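Local coordinates for protein sulfur oxygenase/reductase (Halothiobacillus neapolitanus, PDB 6QPA) that probably catalyses the oxygen-dependent disproportionation of elemental sulfur at a non-haem iron site, at residues D20-M25 against Q47-G52; T70-G75 against M109-P114; T180-W185 against G270-D275. All blocks are in the same frame, centred on the assembly; numbering follows the deposited sequence.

Interactions 1 and 2 are neighbours in one curved antiparallel sheet, their centres about 9 Å apart. Strands 42-53 and 74-82 run side by side, and a probable hydrogen bond of 2.8 Å from Q50 N to G75 O joins the two contacts. Y22 of interaction 1 packs on M74 of interaction 2. Interaction 3, its centre about 30 and 31 Å from theirs, pairs residues 180-185 of helix 172-189 with residues 270-275. Of interaction 1, the Q47 side chain lies about 12 Å from the iron held by H88, H92 and E116; interactions 2 and 3 lie away from the chain's annotated sites. In interaction 3, V274 packs on an S-mercaptocysteine of the third subunit.

Interaction 1 (D20-M25 against Q47-G52); sequences DSYETM and QLLQTG
M25, which packs on L49, gives its backbone N to S21 O (3.0 Å), and the same carbonyl oxygen takes a weak second bond from T24 OG1 at 3.3 Å. This holds the turn of helix from which two side chains descend on strand 47-52. Y22 comes closest: its CE1 lies 3.6 Å from L49 CD2, and the two side chains cross at about a right angle, the methyl meeting the ring obliquely. The chi1 of Y22 (-64°) sets CG anti to the carbonyl carbon and carries the ring down to the leucine. Its hydroxyl finds a partner beyond both segments, in a hydrogen bond with N17 OD1. M25 reaches the same branch from farther along the helix, CE standing 4.3 Å from L49 CD2. That methyl also lies 3.7 Å from Y22 CD1, so the leucine, the ring and the thioether end form one apolar cluster. CD2 makes the nearest approach of L49 to both partners. Q47 NE2 approaches M25 O but, at 4.3 Å, without a hydrogen bond. The helix segment runs nearly antiparallel to the strand, at 167°, with their axes 12.7 Å apart. A helix packed on an antiparallel sheet is as expected for the dimeric alpha+beta barrel clan of this family; here helix 19-27 lies over strand 42-53, which strands 74-82 and 290-305 flank.

Interaction 2 (T70-G75 against M109-P114); sequences TLNPMG and MVIEGP
P73 CB and I111 CD1 meet at 3.8 Å, the closest approach in a small apolar contact in which the pyrrolidine ring and the branched side chain cross at about a right angle. The isoleucine uses both branches, CD1 on P73 CB and CG2 4.0 Å from P73 CG, while its branch point, CB, lies 4.1 Å from P73 CB. Because chi1 (-71°) puts CG1 beside the backbone N and chi2 (165°) extends it, CD1 reaches past the proline as far as N72, ending 4.3 Å from OD1. That amide is held from elsewhere. N72 OD1 accepts a hydrogen bond from N17 N, and ND2 bonds T70 O of the second subunit. A cis peptide bond before P73 shapes the turn that presents the ring to I111, and the segment then enters strand 74-82. On the other side, the backbone of I111 is fixed within its own chain by bonding to K14, and its carbonyl O receives a hydrogen bond from Y295 OH of the second subunit. K14 also packs on both P73 and E112, so strand 7-15 backs the two sides of the contact. The carbonyl O of G113, part of the cis peptide bond to P114, bonds R59 NH1 of the second subunit. I111 and E112 together face K14 in a classic beta bulge, where strand 110-125 turns a corner at the subunit interface.

Interaction 3 (T180-W185 against G270-D275); sequences TETLEW and GHVMVD
W185 points the benzene edge of its indole at the carboxylate of D275, an N-cap residue standing where helix 271-274 gives way to helix 276-287. CH2 is 3.3 Å from D275 OD2, and CZ2 is 3.4 Å from D275 OD1, but D275 CG is as near to CH2 as OD2 is: the edge abuts the flat face of the carboxylate, whose oxygens do not point at the rim. OD2 lies near the ring plane, whereas the carboxylate itself is turned 62° from that plane. The ring edge thus lies tightly on the carboxylate face, and any electrostatic gain is probably small. The indole swings outward from helix 172-189 because chi1 (-166°) places CG opposite the backbone N, and NE1 is fixed by a hydrogen bond to E277 OE1. D275 has a second task: OD1 accepts from L278 N, capping the start of helix 276-287. Replacing it by an alanine would probably leave L278 N without its side-chain cap and open a gap beside the tryptophan rim. H271 comes to another point of the same edge, its CD2 lying 4.4 Å from W185 CZ3, and its ND1 is bonded to Q267 O. Around them W185 also packs on V190 and on L307 of the third subunit. A turn earlier on helix 172-189, T182 bonds G178 O through OG1, which leaves the methyl to face the short helix. There the T182 and V272 side chains cross at about a right angle, with T182 CG2 4.1 Å from V272 CG1.

Interaction 1 (D20-M25 against Q47-G52)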
# COMPACT_ATOMS: atom_id res chain seq x y z
N ASP A 20 2.77 -12.96 33.94
CA ASP A 20 3.83 -13.31 34.88
C ASP A 20 3.27 -14.00 36.12
O ASP A 20 3.88 -14.93 36.64
CB ASP A 20 4.60 -12.05 35.29
CG ASP A 20 5.18 -11.30 34.10
OD1 ASP A 20 4.40 -10.60 33.40
OD2 ASP A 20 6.40 -11.40 33.87
N SER A 21 2.09 -13.56 36.58
CA SER A 21 1.47 -14.14 37.76
C SER A 21 1.02 -15.57 37.51
O SER A 21 1.17 -16.44 38.38
CB SER A 21 0.27 -13.29 38.19
OG SER A 21 0.66 -11.97 38.49
N TYR A 22 0.43 -15.82 36.34
CA TYR A 22 0.04 -17.19 35.99
C TYR A 22 1.26 -18.09 35.88
O TYR A 22 1.21 -19.26 36.26
CB TYR A 22 -0.78 -17.20 34.69
CG TYR A 22 -2.10 -16.47 34.80
CD1 TYR A 22 -3.25 -17.13 35.24
CD2 TYR A 22 -2.21 -15.11 34.50
CE1 TYR A 22 -4.46 -16.48 35.36
CE2 TYR A 22 -3.42 -14.44 34.63
CZ TYR A 22 -4.54 -15.13 35.05
OH TYR A 22 -5.74 -14.47 35.18
N GLU A 23 2.37 -17.55 35.37
CA GLU A 23 3.58 -18.35 35.27
C GLU A 23 4.10 -18.72 36.65
O GLU A 23 4.39 -19.90 36.92
CB GLU A 23 4.64 -17.62 34.45
CG GLU A 23 5.87 -18.46 34.17
CD GLU A 23 5.56 -19.70 33.33
OE1 GLU A 23 4.59 -19.65 32.53
OE2 GLU A 23 6.27 -20.72 33.47
N THR A 24 4.23 -17.74 37.55
CA THR A 24 4.75 -18.06 38.88
C THR A 24 3.80 -18.92 39.70
O THR A 24 4.26 -19.67 40.56
CB THR A 24 5.10 -16.78 39.67
OG1 THR A 24 3.91 -16.21 40.22
CG2 THR A 24 5.81 -15.75 38.80
N MET A 25 2.49 -18.87 39.41
CA MET A 25 1.54 -19.72 40.14
C MET A 25 1.72 -21.20 39.83
O MET A 25 1.48 -22.04 40.70
CB MET A 25 0.11 -19.30 39.82
CG MET A 25 -0.44 -18.22 40.73
SD MET A 25 -2.21 -18.02 40.47
CE MET A 25 -2.27 -17.59 38.73
N GLN A 47 -6.83 -24.66 45.55
CA GLN A 47 -6.28 -23.42 45.01
C GLN A 47 -7.37 -22.76 44.17
O GLN A 47 -7.77 -23.28 43.11
CB GLN A 47 -5.01 -23.67 44.19
CG GLN A 47 -4.27 -22.36 43.83
CD GLN A 47 -3.07 -22.58 42.92
OE1 GLN A 47 -3.17 -23.26 41.89
NE2 GLN A 47 -1.94 -21.99 43.28
N LEU A 48 -7.88 -21.63 44.65
CA LEU A 48 -9.02 -20.96 44.03
C LEU A 48 -8.56 -19.63 43.45
O LEU A 48 -7.97 -18.80 44.16
CB LEU A 48 -10.13 -20.74 45.05
CG LEU A 48 -10.66 -21.95 45.80
CD1 LEU A 48 -11.71 -21.50 46.82
CD2 LEU A 48 -11.28 -22.94 44.83
N LEU A 49 -8.82 -19.42 42.16
CA LEU A 49 -8.51 -18.16 41.49
C LEU A 49 -9.81 -17.44 41.18
O LEU A 49 -10.72 -18.02 40.59
CB LEU A 49 -7.70 -18.41 40.20
CG LEU A 49 -7.23 -17.12 39.52
CD1 LEU A 49 -6.29 -16.35 40.45
CD2 LEU A 49 -6.55 -17.42 38.18
N GLN A 50 -9.92 -16.17 41.57
CA GLN A 50 -11.18 -15.46 41.34
C GLN A 50 -11.40 -15.22 39.85
O GLN A 50 -10.47 -14.86 39.12
CB GLN A 50 -11.21 -14.13 42.09
CG GLN A 50 -12.50 -13.37 41.87
CD GLN A 50 -12.50 -12.07 42.64
OE1 GLN A 50 -11.46 -11.59 43.09
NE2 GLN A 50 -13.67 -11.49 42.79
N THR A 51 -12.64 -15.44 39.40
CA THR A 51 -13.06 -15.18 38.03
C THR A 51 -14.08 -14.06 37.92
O THR A 51 -14.27 -13.53 36.82
CB THR A 51 -13.67 -16.44 37.41
OG1 THR A 51 -14.74 -16.90 38.24
CG2 THR A 51 -12.62 -17.52 37.26
N GLY A 52 -14.72 -13.67 39.02
CA GLY A 52 -15.72 -12.62 38.96
C GLY A 52 -16.47 -12.53 40.28
O GLY A 52 -15.99 -12.98 41.32

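Interaction 2 (T70-G75 against M109-P114)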
# COMPACT_ATOMS: atom_id res chain seq x y z
N THR A 70 -10.52 -8.37 33.22
CA THR A 70 -10.47 -7.00 33.74
C THR A 70 -10.14 -6.90 35.22
O THR A 70 -9.72 -5.83 35.65
CB THR A 70 -11.81 -6.31 33.49
OG1 THR A 70 -12.84 -7.07 34.13
CG2 THR A 70 -12.12 -6.26 32.01
N LEU A 71 -10.33 -7.95 35.99
CA LEU A 71 -10.11 -7.90 37.43
C LEU A 71 -8.62 -7.74 37.69
O LEU A 71 -7.82 -8.55 37.22
CB LEU A 71 -10.65 -9.17 38.06
CG LEU A 71 -10.94 -9.40 39.52
CD1 LEU A 71 -11.75 -8.29 40.13
CD2 LEU A 71 -11.71 -10.71 39.60
N ASN A 72 -8.24 -6.67 38.39
CA ASN A 72 -6.84 -6.52 38.76
C ASN A 72 -6.70 -5.59 39.97
O ASN A 72 -6.90 -4.38 39.83
CB ASN A 72 -6.01 -5.95 37.62
CG ASN A 72 -4.55 -5.81 38.01
OD1 ASN A 72 -3.89 -6.81 38.28
ND2 ASN A 72 -4.07 -4.57 38.10
N PRO A 73 -6.33 -6.11 41.14
CA PRO A 73 -5.95 -7.50 41.38
C PRO A 73 -7.13 -8.48 41.36
O PRO A 73 -8.29 -8.09 41.41
CB PRO A 73 -5.34 -7.46 42.78
CG PRO A 73 -6.15 -6.40 43.47
CD PRO A 73 -6.39 -5.34 42.41
N MET A 74 -6.81 -9.75 41.29
CA MET A 74 -7.78 -10.82 41.38
C MET A 74 -7.54 -11.59 42.67
O MET A 74 -6.40 -11.72 43.11
CB MET A 74 -7.68 -11.74 40.16
CG MET A 74 -6.35 -12.42 40.02
SD MET A 74 -6.05 -12.93 38.30
CE MET A 74 -7.67 -13.52 37.84
N GLY A 75 -8.62 -12.05 43.28
CA GLY A 75 -8.49 -12.83 44.50
C GLY A 75 -7.83 -14.17 44.22
O GLY A 75 -8.02 -14.77 43.16
N MET A 109 4.15 -10.56 42.76
CA MET A 109 2.85 -10.45 42.12
C MET A 109 1.74 -10.10 43.11
O MET A 109 0.58 -10.01 42.71
CB MET A 109 2.50 -11.76 41.40
CG MET A 109 2.06 -12.87 42.35
SD MET A 109 1.63 -14.36 41.45
CE MET A 109 1.15 -15.50 42.75
N VAL A 110 2.07 -9.91 44.40
CA VAL A 110 1.07 -9.66 45.44
C VAL A 110 0.79 -8.17 45.54
O VAL A 110 1.71 -7.34 45.62
CB VAL A 110 1.54 -10.24 46.79
CG1 VAL A 110 0.64 -9.78 47.93
CG2 VAL A 110 1.56 -11.76 46.74
N ILE A 111 -0.49 -7.82 45.49
CA ILE A 111 -0.95 -6.46 45.68
C ILE A 111 -1.59 -6.27 47.05
O ILE A 111 -1.51 -5.17 47.60
CB ILE A 111 -1.92 -6.08 44.54
CG1 ILE A 111 -1.14 -5.91 43.22
CG2 ILE A 111 -2.76 -4.82 44.87
CD1 ILE A 111 -2.00 -5.90 42.00
N GLU A 112 -2.17 -7.31 47.62
CA GLU A 112 -2.80 -7.25 48.93
C GLU A 112 -2.71 -8.64 49.55
O GLU A 112 -2.75 -9.65 48.85
CB GLU A 112 -4.26 -6.78 48.79
CG GLU A 112 -4.93 -6.28 50.03
CD GLU A 112 -6.30 -5.68 49.73
OE1 GLU A 112 -6.69 -5.63 48.53
OE2 GLU A 112 -6.97 -5.27 50.70
N GLY A 113 -2.56 -8.68 50.87
CA GLY A 113 -2.39 -9.95 51.56
C GLY A 113 -0.93 -10.34 51.72
O GLY A 113 -0.03 -9.55 51.43
N PRO A 114 -0.66 -11.59 52.16
CA PRO A 114 -1.65 -12.62 52.49
C PRO A 114 -2.28 -12.37 53.85
O PRO A 114 -1.68 -11.71 54.70
CB PRO A 114 -0.83 -13.91 52.50
CG PRO A 114 0.47 -13.47 53.05
CD PRO A 114 0.71 -12.06 52.46

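Interaction 3 (T180-W185 against G270-D275)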
# COMPACT_ATOMS: atom_id res chain seq x y z
N THR A 180 -27.99 -23.01 56.88
CA THR A 180 -28.16 -24.44 56.65
C THR A 180 -29.47 -24.72 55.92
O THR A 180 -29.50 -25.46 54.94
CB THR A 180 -28.12 -25.19 57.97
OG1 THR A 180 -26.82 -25.09 58.55
CG2 THR A 180 -28.50 -26.65 57.78
N GLU A 181 -30.57 -24.13 56.40
CA GLU A 181 -31.85 -24.39 55.74
C GLU A 181 -31.86 -23.87 54.31
O GLU A 181 -32.35 -24.54 53.40
CB GLU A 181 -33.00 -23.78 56.56
CG GLU A 181 -34.36 -24.18 56.00
CD GLU A 181 -35.56 -23.66 56.79
OE1 GLU A 181 -35.38 -22.97 57.83
OE2 GLU A 181 -36.70 -23.95 56.36
N THR A 182 -31.27 -22.68 54.08
CA THR A 182 -31.18 -22.13 52.73
C THR A 182 -30.43 -23.07 51.80
O THR A 182 -30.89 -23.36 50.68
CB THR A 182 -30.45 -20.78 52.76
OG1 THR A 182 -31.13 -19.87 53.63
CG2 THR A 182 -30.40 -20.15 51.33
N LEU A 183 -29.27 -23.55 52.24
CA LEU A 183 -28.38 -24.34 51.39
C LEU A 183 -28.96 -25.72 51.11
O LEU A 183 -28.81 -26.25 50.00
CB LEU A 183 -27.00 -24.44 52.05
CG LEU A 183 -26.24 -23.11 52.08
CD1 LEU A 183 -25.09 -23.12 53.07
CD2 LEU A 183 -25.74 -22.79 50.63
N GLU A 184 -29.61 -26.32 52.10
CA GLU A 184 -30.27 -27.60 51.89
C GLU A 184 -31.41 -27.48 50.89
O GLU A 184 -31.63 -28.40 50.09
CB GLU A 184 -30.79 -28.13 53.23
CG GLU A 184 -29.65 -28.59 54.12
CD GLU A 184 -30.13 -29.10 55.48
OE1 GLU A 184 -31.25 -28.75 55.89
OE2 GLU A 184 -29.37 -29.85 56.12
N TRP A 185 -32.16 -26.38 50.94
CA TRP A 185 -33.21 -26.16 49.95
C TRP A 185 -32.59 -26.07 48.56
O TRP A 185 -33.07 -26.71 47.61
CB TRP A 185 -33.98 -24.88 50.28
CG TRP A 185 -35.31 -24.67 49.54
CD1 TRP A 185 -36.56 -24.90 50.04
CD2 TRP A 185 -35.51 -24.16 48.20
NE1 TRP A 185 -37.52 -24.56 49.11
CE2 TRP A 185 -36.91 -24.11 47.98
CE3 TRP A 185 -34.65 -23.73 47.19
CZ2 TRP A 185 -37.47 -23.65 46.77
CZ3 TRP A 185 -35.22 -23.28 45.96
CH2 TRP A 185 -36.62 -23.23 45.78
N GLY A 270 -29.44 -16.63 42.51
CA GLY A 270 -30.56 -15.72 42.33
C GLY A 270 -31.89 -16.27 42.85
O GLY A 270 -32.83 -15.49 43.05
N HIS A 271 -31.99 -17.58 43.07
CA HIS A 271 -33.23 -18.16 43.58
C HIS A 271 -33.59 -17.62 44.96
O HIS A 271 -34.77 -17.63 45.31
CB HIS A 271 -33.14 -19.69 43.66
CG HIS A 271 -33.45 -20.41 42.37
ND1 HIS A 271 -32.71 -20.25 41.22
CD2 HIS A 271 -34.41 -21.32 42.08
CE1 HIS A 271 -33.22 -21.00 40.26
NE2 HIS A 271 -34.25 -21.66 40.76
N VAL A 272 -32.62 -17.14 45.75
CA VAL A 272 -33.01 -16.56 47.04
C VAL A 272 -33.79 -15.28 46.86
O VAL A 272 -34.37 -14.78 47.82
CB VAL A 272 -31.83 -16.27 48.00
CG1 VAL A 272 -31.03 -17.53 48.27
CG2 VAL A 272 -30.93 -15.12 47.48
N MET A 273 -33.86 -14.77 45.64
CA MET A 273 -34.69 -13.61 45.37
C MET A 273 -35.89 -13.90 44.50
O MET A 273 -36.89 -13.21 44.64
CB MET A 273 -33.86 -12.48 44.75
CG MET A 273 -32.85 -11.89 45.73
SD MET A 273 -31.94 -10.49 45.06
CE MET A 273 -31.01 -11.24 43.74
N VAL A 274 -35.83 -14.92 43.63
CA VAL A 274 -36.92 -15.15 42.66
C VAL A 274 -37.73 -16.41 42.94
O VAL A 274 -38.63 -16.73 42.15
CB VAL A 274 -36.40 -15.15 41.20
CG1 VAL A 274 -35.84 -13.78 40.83
CG2 VAL A 274 -35.34 -16.23 41.00
N ASP A 275 -37.46 -17.13 44.03
CA ASP A 275 -38.37 -18.18 44.50
C ASP A 275 -38.96 -17.72 45.83
O ASP A 275 -38.21 -17.38 46.75
CB ASP A 275 -37.65 -19.52 44.66
CG ASP A 275 -38.59 -20.63 45.17
OD1 ASP A 275 -38.93 -20.65 46.38
OD2 ASP A 275 -38.98 -21.48 44.34